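Local coordinates for protein cysteine synthase (Fusobacterium nucleatum subsp. nucleatum, PDB 5Z5C) that uses pyridoxal 5'-phosphate, held as an internal aldimine, probably to break down L-cysteine with release of hydrogen sulfide, and probably has cysteine synthase activity, at residues G47-K50 with D51-A54; E75-S78 with G79-I83; E159-Y162 with Y163-L167; N280-G283 with A284-Q288. One frame throughout, in Å; residues are numbered along the deposited sequence.

Interaction 1 of 4, residues G47-K50 with D51-A54. With PLP (pyridoxal-5'-phosphate), chain G.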
# COMPACT_ATOMS: atom_id res chain seq x y z
N GLY B 47 4.49 -0.18 -1.58
CA GLY B 47 4.11 -0.52 -0.19
C GLY B 47 5.26 -0.65 0.80
O GLY B 47 5.01 -1.13 1.90
N SER B 48 6.50 -0.26 0.44
CA SER B 48 7.63 -0.42 1.37
C SER B 48 8.61 0.74 1.41
O SER B 48 8.78 1.46 0.44
CB SER B 48 8.43 -1.72 1.12
OG SER B 48 9.52 -1.56 0.22
N ILE B 49 9.34 0.82 2.52
CA ILE B 49 10.50 1.72 2.61
C ILE B 49 11.52 1.56 1.46
O ILE B 49 12.19 2.53 1.09
CB ILE B 49 11.20 1.56 4.00
CG1 ILE B 49 12.12 2.76 4.34
CG2 ILE B 49 11.96 0.26 4.08
CD1 ILE B 49 12.71 2.66 5.75
N LYS B 50 11.62 0.36 0.89
CA LYS B 50 12.57 0.09 -0.19
C LYS B 50 12.33 0.93 -1.45
O LYS B 50 13.29 1.19 -2.22
CB LYS B 50 12.61 -1.38 -0.57
CG LYS B 50 12.91 -2.33 0.59
CD LYS B 50 14.28 -2.10 1.19
CE LYS B 50 14.33 -2.75 2.54
NZ LYS B 50 14.41 -4.23 2.43
N ASP B 51 11.10 1.42 -1.62
CA ASP B 51 10.80 2.36 -2.71
C ASP B 51 11.63 3.65 -2.62
O ASP B 51 12.05 4.15 -3.65
CB ASP B 51 9.32 2.75 -2.73
CG ASP B 51 8.40 1.59 -3.05
OD1 ASP B 51 8.65 0.88 -4.05
OD2 ASP B 51 7.42 1.39 -2.30
N ARG B 52 11.85 4.18 -1.42
CA ARG B 52 12.64 5.39 -1.22
C ARG B 52 14.09 5.14 -1.71
O ARG B 52 14.68 5.96 -2.38
CB ARG B 52 12.74 5.76 0.24
CG ARG B 52 11.44 6.19 0.88
CD ARG B 52 11.66 6.39 2.35
NE ARG B 52 10.51 6.90 3.05
CZ ARG B 52 10.33 8.16 3.38
NH1 ARG B 52 11.13 9.10 2.89
NH2 ARG B 52 9.31 8.50 4.14
N MET B 53 14.58 3.96 -1.37
CA MET B 53 15.93 3.53 -1.62
C MET B 53 16.15 3.23 -3.10
O MET B 53 17.15 3.66 -3.64
CB MET B 53 16.21 2.28 -0.79
CG MET B 53 17.67 1.86 -0.81
SD MET B 53 18.11 0.69 -2.09
CE MET B 53 17.60 -0.84 -1.31
N ALA B 54 15.25 2.48 -3.72
CA ALA B 54 15.33 2.21 -5.16
C ALA B 54 15.27 3.48 -6.03
O ALA B 54 16.04 3.62 -7.00
CB ALA B 54 14.26 1.22 -5.60
N1 PLP G . 11.85 -4.93 6.95
C2 PLP G . 11.40 -5.20 5.70
C2A PLP G . 9.98 -5.64 5.45
C3 PLP G . 12.32 -5.07 4.56
O3 PLP G . 11.91 -5.35 3.30
C4 PLP G . 13.72 -4.66 4.81
C4A PLP G . 14.67 -4.52 3.69
C5 PLP G . 14.09 -4.38 6.21
C6 PLP G . 13.12 -4.54 7.21
C5A PLP G . 15.51 -3.95 6.53
O4P PLP G . 15.86 -2.68 5.95
P PLP G . 17.34 -2.36 5.41
O1P PLP G . 17.52 -3.23 4.20
O2P PLP G . 17.33 -0.87 5.15
O3P PLP G . 18.22 -2.71 6.59
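Ser48 and Asp51 meet at the start of helix 50-57 in a capping box, in which the Asp51 side chain reaches back so that Ser48 N gives a weak bond to Asp51 OD2 at 3.3 Å. The Ser48 hydroxyl adds a capping bond of its own, its OG accepting from Lys50 N at 2.9 Å. Separately, the backbone closes the turn, Asp51 N donating to Ser48 O at 3.1 Å. Asp51 OD1 is taken by Thr46 OG1, so both carboxylate oxygens are engaged with the loop that leads into the helix. Behind the cap, Ala54 N reaches Lys50 O at 2.8 Å in an almost straight bond (172°), the first full helical turn.

Lys50 carries the cofactor. Its CB lies 3.4 Å from Asp51 N, against the backbone. With CG beside the backbone N (chi1 -56°) and a second bend at chi2, the chain turns away from the helix; CG passes Asn80, and CD comes to 3.5 Å from PLP C4A. CE lies 3.0 Å from PLP C4 and leads on to NZ, which is joined covalently to PLP C4A at 1.3 Å: the internal aldimine of a pyridoxal-phosphate enzyme. By holding the backbone of Lys50, the cap would steady the root of the cofactor linkage.

Arg52 runs out extended to salt bridges with Glu41 and Glu168. In the fold this buried turn is wedged between helix 80-91, which meets Lys50 and Asp51, and helices 155-163 and 165-172, which pack on Ile49, Arg52 and Met53.

Interaction 2 of 4, residues E75-S78 with G79-I83. With PLP (pyridoxal-5'-phosphate), chain G.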
# COMPACT_ATOMS: atom_id res chain seq x y z
N GLU B 75 19.78 -7.71 -9.90
CA GLU B 75 19.93 -7.82 -8.42
C GLU B 75 19.53 -9.23 -7.96
O GLU B 75 18.91 -10.01 -8.71
CB GLU B 75 19.13 -6.71 -7.72
CG GLU B 75 19.13 -6.62 -6.17
CD GLU B 75 20.51 -6.43 -5.58
OE1 GLU B 75 21.40 -7.26 -5.85
OE2 GLU B 75 20.72 -5.43 -4.86
N ALA B 76 19.98 -9.59 -6.76
CA ALA B 76 19.61 -10.84 -6.09
C ALA B 76 18.82 -10.50 -4.81
O ALA B 76 19.33 -9.82 -3.96
CB ALA B 76 20.86 -11.64 -5.76
N THR B 77 17.58 -10.99 -4.73
CA THR B 77 16.59 -10.69 -3.67
C THR B 77 15.31 -11.47 -3.99
O THR B 77 15.06 -11.87 -5.16
CB THR B 77 16.27 -9.17 -3.57
OG1 THR B 77 15.22 -8.94 -2.62
CG2 THR B 77 15.80 -8.61 -4.94
N SER B 78 14.54 -11.75 -2.95
CA SER B 78 13.15 -12.25 -3.07
C SER B 78 12.13 -11.36 -2.36
O SER B 78 10.95 -11.69 -2.35
CB SER B 78 13.08 -13.68 -2.51
OG SER B 78 13.52 -13.72 -1.16
N GLY B 79 12.57 -10.21 -1.83
CA GLY B 79 11.74 -9.38 -0.97
C GLY B 79 11.36 -8.03 -1.56
O GLY B 79 11.21 -7.87 -2.77
N ASN B 80 11.18 -7.06 -0.66
CA ASN B 80 10.80 -5.67 -1.01
C ASN B 80 11.77 -4.93 -1.96
O ASN B 80 11.38 -4.03 -2.68
CB ASN B 80 10.61 -4.86 0.27
CG ASN B 80 9.28 -5.14 0.95
OD1 ASN B 80 8.26 -5.35 0.29
ND2 ASN B 80 9.27 -5.12 2.29
N THR B 81 13.05 -5.29 -1.96
CA THR B 81 14.02 -4.69 -2.90
C THR B 81 13.77 -5.08 -4.36
O THR B 81 13.80 -4.22 -5.23
CB THR B 81 15.46 -5.06 -2.48
OG1 THR B 81 15.69 -4.57 -1.17
CG2 THR B 81 16.47 -4.46 -3.42
N GLY B 82 13.50 -6.35 -4.61
CA GLY B 82 13.16 -6.80 -5.93
C GLY B 82 11.90 -6.11 -6.40
O GLY B 82 11.83 -5.65 -7.54
N ILE B 83 10.91 -6.02 -5.49
CA ILE B 83 9.63 -5.41 -5.82
C ILE B 83 9.86 -3.94 -6.23
O ILE B 83 9.41 -3.52 -7.28
CB ILE B 83 8.60 -5.54 -4.67
CG1 ILE B 83 8.21 -7.01 -4.43
CG2 ILE B 83 7.33 -4.77 -4.98
CD1 ILE B 83 7.45 -7.28 -3.12
N1 PLP G . 11.85 -4.93 6.95
C2 PLP G . 11.40 -5.20 5.70
C2A PLP G . 9.98 -5.64 5.45
C3 PLP G . 12.32 -5.07 4.56
O3 PLP G . 11.91 -5.35 3.30
C4 PLP G . 13.72 -4.66 4.81
C4A PLP G . 14.67 -4.52 3.69
C5 PLP G . 14.09 -4.38 6.21
C6 PLP G . 13.12 -4.54 7.21
C5A PLP G . 15.51 -3.95 6.53
O4P PLP G . 15.86 -2.68 5.95
P PLP G . 17.34 -2.36 5.41
O1P PLP G . 17.52 -3.23 4.20
O2P PLP G . 17.33 -0.87 5.15
O3P PLP G . 18.22 -2.71 6.59
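The turn between strand 73-76 and helix 80-91 opens a beta-alpha-beta unit, and Thr77 spans it by accepting from Gly79 N through OG1 at 3.0 Å. The bond is nearly straight, 167°, and ties the loop to the N-cap residue of the helix. OG1 can face Gly79 because it stands opposite the backbone N of its own residue (chi1 174°). That torsion sends the methyl toward the first helical turn, where CG2 lies against the Gly82 backbone, 3.4 Å from Gly82 CA, tighter than an ordinary carbon contact. Thr81 also approaches, its CB 3.9 Å from Thr77 OG1, while its own hydroxyl is bonded to Gln151.

The strand-turn-helix arrangement puts the helix start beside the cofactor, and Asn80, its first residue, points away from the strand to reach it. Asn80 ND2 donates to PLP O3 at 2.8 Å and is also bonded to Asp303, so this one NH2 group is shared between the cofactor and the protein. On the strand, Glu75 folds back so that OE1 accepts from Ala76 N at 2.9 Å, on the anti side of the carboxylate, and OE2 takes Gln151 N.

Interaction 3 of 4, residues E159-Y162 with Y163-L167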
# COMPACT_ATOMS: atom_id res chain seq x y z
N GLU B 159 22.61 6.35 1.95
CA GLU B 159 22.41 7.76 1.63
C GLU B 159 20.95 8.09 1.37
O GLU B 159 20.52 9.17 1.71
CB GLU B 159 23.17 8.20 0.37
CG GLU B 159 24.69 8.41 0.50
CD GLU B 159 25.39 8.53 -0.85
OE1 GLU B 159 24.77 9.05 -1.80
OE2 GLU B 159 26.54 8.07 -0.97
N ALA B 160 20.24 7.19 0.68
CA ALA B 160 18.79 7.38 0.41
C ALA B 160 18.06 7.73 1.70
O ALA B 160 17.30 8.70 1.75
CB ALA B 160 18.20 6.14 -0.22
N HIS B 161 18.38 7.00 2.76
CA HIS B 161 17.71 7.16 4.04
C HIS B 161 18.24 8.32 4.86
O HIS B 161 17.49 8.92 5.62
CB HIS B 161 17.72 5.84 4.82
CG HIS B 161 17.05 4.73 4.08
ND1 HIS B 161 15.82 4.89 3.48
CD2 HIS B 161 17.45 3.47 3.81
CE1 HIS B 161 15.48 3.76 2.89
NE2 HIS B 161 16.46 2.88 3.06
N TYR B 162 19.52 8.67 4.65
CA TYR B 162 20.05 9.93 5.19
C TYR B 162 19.33 11.18 4.63
O TYR B 162 18.97 12.07 5.39
CB TYR B 162 21.60 10.03 4.98
CG TYR B 162 22.19 11.36 5.39
CD1 TYR B 162 22.51 11.63 6.71
CD2 TYR B 162 22.41 12.36 4.45
CE1 TYR B 162 23.04 12.85 7.09
CE2 TYR B 162 22.95 13.59 4.82
CZ TYR B 162 23.26 13.82 6.15
OH TYR B 162 23.79 15.03 6.53
N TYR B 163 19.16 11.24 3.30
CA TYR B 163 18.55 12.41 2.61
C TYR B 163 17.03 12.43 2.64
O TYR B 163 16.41 13.49 2.68
CB TYR B 163 19.12 12.55 1.16
CG TYR B 163 20.56 12.99 1.12
CD1 TYR B 163 20.93 14.26 1.52
CD2 TYR B 163 21.57 12.12 0.68
CE1 TYR B 163 22.27 14.68 1.49
CE2 TYR B 163 22.91 12.53 0.65
CZ TYR B 163 23.24 13.80 1.05
OH TYR B 163 24.55 14.22 1.03
N GLY B 164 16.42 11.24 2.68
CA GLY B 164 14.95 11.09 2.69
C GLY B 164 14.35 10.91 4.07
O GLY B 164 14.12 11.91 4.77
N ILE B 165 14.06 9.66 4.42
CA ILE B 165 13.27 9.32 5.64
C ILE B 165 13.94 9.86 6.91
O ILE B 165 13.26 10.36 7.82
CB ILE B 165 12.97 7.80 5.74
CG1 ILE B 165 11.99 7.47 6.91
CG2 ILE B 165 14.23 6.97 5.91
CD1 ILE B 165 11.64 6.00 7.01
N GLY B 166 15.27 9.78 6.98
CA GLY B 166 16.00 10.36 8.13
C GLY B 166 15.70 11.83 8.35
O GLY B 166 15.47 12.28 9.47
N LEU B 167 15.71 12.60 7.27
CA LEU B 167 15.48 14.04 7.38
C LEU B 167 14.03 14.33 7.76
O LEU B 167 13.77 15.24 8.57
CB LEU B 167 15.86 14.73 6.08
CG LEU B 167 15.70 16.23 5.99
CD1 LEU B 167 16.44 16.95 7.11
CD2 LEU B 167 16.15 16.71 4.63
O HOH W 1 14.78 7.46 2.62
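Tyr162 and Tyr163, consecutive residues at the end of helix 155-163, form an edge-to-face (T-shaped) pair. The planes stand at 85° with centroids 4.8 Å apart. Tyr162 supplies the edge: its CD2 sits 3.6 Å above the Tyr163 plane, over the middle of the ring, and CE2 lies beside it above the same face. The first torsions bring two neighbours together, for CG of Tyr162 lies opposite its backbone N (chi1 174°) whereas that of Tyr163 is turned in beside its own N (chi1 -71°). Beyond the pair, Tyr162 OH bonds to Glu202, and Arg199 makes a cation-pi contact with the Tyr162 ring.

On another flank the imidazole of His161 meets the Ile165 methyl at a slant, ND1 to CG2 3.6 Å. Between them the chain breaks its helical course at Gly164, which ends one helix and is the N-cap of the next, helix 165-172. Gly164 N still bonds to Ala160 O at 2.8 Å, and Gly166 N donates to His161 O at 2.7 Å across the kink.

One water binds the junction together. It donates to Ala160 O, accepts from Ile165 N and is bonded to His161 ND1, each at 2.9 Å. The bridge therefore satisfies an amide at the start of the new helix, and it would help to set the rotation of the imidazole in the His161 side chain, whose nearest atom is about 4 Å from the cofactor.

Interaction 4 of 4, residues N280-G283 with A284-Q288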
# COMPACT_ATOMS: atom_id res chain seq x y z
N ASN B 280 10.58 -4.17 15.19
CA ASN B 280 10.99 -2.79 15.50
C ASN B 280 10.28 -2.17 16.69
O ASN B 280 10.90 -1.40 17.42
CB ASN B 280 10.83 -1.86 14.25
CG ASN B 280 11.88 -2.13 13.20
OD1 ASN B 280 12.84 -2.83 13.48
ND2 ASN B 280 11.71 -1.59 11.99
N PHE B 281 8.99 -2.44 16.85
CA PHE B 281 8.25 -1.91 17.96
C PHE B 281 8.82 -2.43 19.30
O PHE B 281 9.06 -1.63 20.23
CB PHE B 281 6.77 -2.28 17.86
CG PHE B 281 5.90 -1.57 18.88
CD1 PHE B 281 5.75 -2.10 20.18
CD2 PHE B 281 5.27 -0.40 18.56
CE1 PHE B 281 4.96 -1.45 21.12
CE2 PHE B 281 4.48 0.26 19.49
CZ PHE B 281 4.30 -0.28 20.76
N ILE B 282 9.03 -3.76 19.35
CA ILE B 282 9.59 -4.44 20.51
C ILE B 282 10.98 -3.89 20.74
O ILE B 282 11.33 -3.51 21.85
CB ILE B 282 9.66 -5.98 20.34
CG1 ILE B 282 8.26 -6.65 20.36
CG2 ILE B 282 10.58 -6.57 21.36
CD1 ILE B 282 7.36 -6.22 21.50
N GLY B 283 11.76 -3.81 19.66
CA GLY B 283 13.08 -3.17 19.66
C GLY B 283 13.10 -1.83 20.33
O GLY B 283 13.90 -1.59 21.26
N ALA B 284 12.22 -0.96 19.89
CA ALA B 284 12.17 0.39 20.40
C ALA B 284 11.82 0.43 21.91
O ALA B 284 12.23 1.36 22.63
CB ALA B 284 11.13 1.16 19.60
N LEU B 285 10.97 -0.50 22.35
CA LEU B 285 10.58 -0.59 23.76
C LEU B 285 11.75 -1.06 24.63
O LEU B 285 11.99 -0.51 25.73
CB LEU B 285 9.42 -1.54 23.96
CG LEU B 285 8.95 -1.76 25.41
CD1 LEU B 285 8.65 -0.44 26.10
CD2 LEU B 285 7.73 -2.66 25.41
N MET B 286 12.47 -2.05 24.14
CA MET B 286 13.73 -2.46 24.78
C MET B 286 14.63 -1.24 25.00
O MET B 286 15.11 -1.05 26.13
CB MET B 286 14.45 -3.52 23.93
CG MET B 286 13.73 -4.85 23.92
SD MET B 286 14.47 -6.02 22.81
CE MET B 286 13.63 -7.53 23.28
N LEU B 287 14.83 -0.42 23.96
CA LEU B 287 15.73 0.72 24.07
C LEU B 287 15.19 1.72 25.05
O LEU B 287 15.94 2.23 25.89
CB LEU B 287 16.01 1.38 22.73
CG LEU B 287 17.03 2.54 22.76
CD1 LEU B 287 18.38 2.06 23.25
CD2 LEU B 287 17.17 3.17 21.38
N GLN B 288 13.89 2.00 24.98
CA GLN B 288 13.21 2.80 26.00
C GLN B 288 13.46 2.26 27.43
O GLN B 288 13.63 3.07 28.37
CB GLN B 288 11.71 2.86 25.73
CG GLN B 288 11.00 3.99 26.39
CD GLN B 288 9.56 4.08 25.96
OE1 GLN B 288 8.75 3.20 26.28
NE2 GLN B 288 9.21 5.17 25.26
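Ile282 and Met286 lie one turn apart on helix 275-288, a helix of the alpha/beta fold whose buried flank rests on strands 33-37 and 297-298. The close part of the contact is the backbone. Four successive bonds of the i to i+4 kind run from Ala284 N to Asn280 O at 2.8 Å through to Leu287 N and Gly283 O at 3.1 Å, and Gly283 is a buried part of this backbone contact. The Ala284 methyl lies close to the backbone, its CB 3.4 Å from Asn280 O, and packs outward on Ile36 and Ile297.

Side chains touch far more sparingly. Phe281 points away and meets Phe27 edge-to-face; Leu285 also packs on Tyr29 and Ile328, and Asn280 holds Val300 O and Gly186 N with its amide near the cofactor site. Met286, partly exposed, belongs to the looser side. Its chain lies extended beyond CG (chi2 174°), which carries the sulfur and methyl outward from the helix and brings the terminal methyl across to the Ile282 CG2 branch. The two side chains meet there through one pair of methyls, Ile282 CG2 and Met286 CE, 3.7 Å apart.

The four contacts follow one another along the chain and belong to one pyridoxal-phosphate fold. Interactions 1 and 2 have centres about 11 Å apart and touch, Lys50 CG lying 3.4 Å from Asn80 CB; from helices 50-57 and 80-91 they supply Lys50 and Asn80 to the cofactor. Interaction 3, also about 11 Å from interaction 1 between centres, packs behind the Lys50 turn, where Ile49 CD1 lies 3.7 Å from Ile165 CD1. Interaction 1 thus joins interactions 2 and 3, which do not touch each other. Interaction 4 stands apart on helix 275-288, about 27 Å between centres from interaction 2 and on the opposite side of the chain's centre.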